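Local coordinates for diaphanous protein (Entamoeba histolytica, PDB 4DVG) that is a diaphanous-related formin whose GTPase-binding and FH3 region probably recognises Rho-family GTPases and takes part in regulating formin-driven actin assembly, at residues 177-182 with 242-247. Sequence-based numbering, arbitrary orientation.
Sequences DILLEI and LVLINN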
# COMPACT_ATOMS: atom_id res chain seq x y z
N ASP B 177 -1.57 9.63 -4.92
CA ASP B 177 -0.72 9.30 -3.78
C ASP B 177 0.19 10.48 -3.48
O ASP B 177 0.46 10.80 -2.32
CB ASP B 177 0.10 8.05 -4.04
CG ASP B 177 -0.74 6.79 -4.00
OD1 ASP B 177 -1.64 6.74 -3.12
OD2 ASP B 177 -0.51 5.87 -4.84
N ILE B 178 0.62 11.14 -4.54
CA ILE B 178 1.47 12.29 -4.39
C ILE B 178 0.67 13.44 -3.77
O ILE B 178 1.14 14.13 -2.84
CB ILE B 178 2.12 12.68 -5.72
CG1 ILE B 178 3.08 11.57 -6.14
CG2 ILE B 178 2.85 13.97 -5.59
CD1 ILE B 178 3.61 11.73 -7.54
N LEU B 179 -0.56 13.60 -4.24
CA LEU B 179 -1.39 14.68 -3.73
C LEU B 179 -1.61 14.50 -2.23
O LEU B 179 -1.47 15.44 -1.45
CB LEU B 179 -2.72 14.74 -4.46
CG LEU B 179 -3.70 15.81 -3.98
CD1 LEU B 179 -3.43 17.15 -4.65
CD2 LEU B 179 -5.13 15.38 -4.22
N LEU B 180 -1.94 13.27 -1.84
CA LEU B 180 -2.16 12.93 -0.45
C LEU B 180 -0.93 13.26 0.39
O LEU B 180 -1.05 13.71 1.54
CB LEU B 180 -2.52 11.47 -0.30
CG LEU B 180 -3.92 11.06 -0.75
CD1 LEU B 180 -4.06 9.54 -0.56
CD2 LEU B 180 -5.02 11.81 0.03
N GLU B 181 0.24 13.04 -0.18
CA GLU B 181 1.47 13.39 0.51
C GLU B 181 1.68 14.92 0.60
O GLU B 181 2.00 15.44 1.67
CB GLU B 181 2.68 12.63 -0.05
CG GLU B 181 4.01 12.97 0.64
CD GLU B 181 3.95 12.92 2.16
OE1 GLU B 181 3.09 12.21 2.71
OE2 GLU B 181 4.77 13.58 2.81
N ILE B 182 1.47 15.64 -0.50
CA ILE B 182 1.47 17.11 -0.46
C ILE B 182 0.47 17.64 0.60
O ILE B 182 0.78 18.59 1.32
CB ILE B 182 1.05 17.72 -1.80
CG1 ILE B 182 1.78 17.07 -2.98
CG2 ILE B 182 1.18 19.21 -1.77
CD1 ILE B 182 3.15 17.51 -3.19
N LEU B 242 -9.75 19.45 -2.86
CA LEU B 242 -10.47 20.42 -2.06
C LEU B 242 -9.81 20.65 -0.71
O LEU B 242 -9.68 21.78 -0.25
CB LEU B 242 -11.93 20.01 -1.91
CG LEU B 242 -12.65 20.31 -3.22
CD1 LEU B 242 -13.96 19.57 -3.40
CD2 LEU B 242 -12.85 21.82 -3.32
N VAL B 243 -9.37 19.57 -0.07
CA VAL B 243 -8.77 19.69 1.24
C VAL B 243 -7.50 20.52 1.16
O VAL B 243 -7.26 21.38 2.00
CB VAL B 243 -8.47 18.32 1.85
CG1 VAL B 243 -7.72 18.48 3.13
CG2 VAL B 243 -9.77 17.55 2.07
N LEU B 244 -6.71 20.30 0.13
CA LEU B 244 -5.48 21.08 -0.07
C LEU B 244 -5.77 22.57 -0.28
O LEU B 244 -5.09 23.45 0.26
CB LEU B 244 -4.69 20.54 -1.26
CG LEU B 244 -3.42 21.33 -1.49
CD1 LEU B 244 -2.65 21.30 -0.20
CD2 LEU B 244 -2.59 20.80 -2.66
N ILE B 245 -6.79 22.85 -1.09
CA ILE B 245 -7.13 24.21 -1.43
C ILE B 245 -7.55 24.96 -0.19
O ILE B 245 -6.99 26.00 0.12
CB ILE B 245 -8.23 24.28 -2.50
CG1 ILE B 245 -7.63 23.98 -3.88
CG2 ILE B 245 -8.84 25.67 -2.55
CD1 ILE B 245 -8.66 23.42 -4.85
N ASN B 246 -8.52 24.41 0.52
CA ASN B 246 -8.96 24.97 1.78
C ASN B 246 -7.85 25.16 2.81
O ASN B 246 -7.86 26.13 3.55
CB ASN B 246 -10.16 24.21 2.34
CG ASN B 246 -11.42 24.47 1.54
OD1 ASN B 246 -11.48 25.46 0.80
ND2 ASN B 246 -12.42 23.59 1.66
N ASN B 247 -6.88 24.25 2.83
CA ASN B 247 -5.74 24.39 3.74
C ASN B 247 -4.90 25.59 3.34
O ASN B 247 -4.44 26.34 4.18
CB ASN B 247 -4.87 23.12 3.80
CG ASN B 247 -5.59 21.95 4.49
OD1 ASN B 247 -6.73 22.09 4.96
ND2 ASN B 247 -4.93 20.78 4.54
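Leu-244 sets its CD2 methyl over two residues one helical turn apart, reaching CD1 of Leu-179 at 4.2 Å and CG2 of Ile-182 at the same 4.2 Å. Both approaches are ordinary methyl-to-methyl distances, and no hydrogen bond links the segments, so the interaction is purely apolar. The CB of Leu-244 points toward segment 177-182, and CG, anti to the backbone N (chi1 180°), carries the branch on. Ile-182 meets it obliquely with the CG2 branch, and the Ile-182 side chain also touches Leu-161 of helix 160-165. Across the segments the nearest CA atoms, those of Ile-182 and Leu-244, are 8.0 Å apart, and just 116 Å² is buried. All three touching side chains are nevertheless buried. The chain has helices and no strands, consistent with the armadillo-like helical arrays of other diaphanous formins; segments 177-182 and 242-247 fall in the GTPase-binding and FH3 sequence families, so the contact joins the two. The interface runs on along both helices: Leu-179 also rests on Phe-237, Ala-240 and Ser-241, and Leu-244 on Thr-183 and Ser-186. Asn-246 turns to helix 290-309, its ND2 hydrogen-bonded to the carbonyl O of Ser-290.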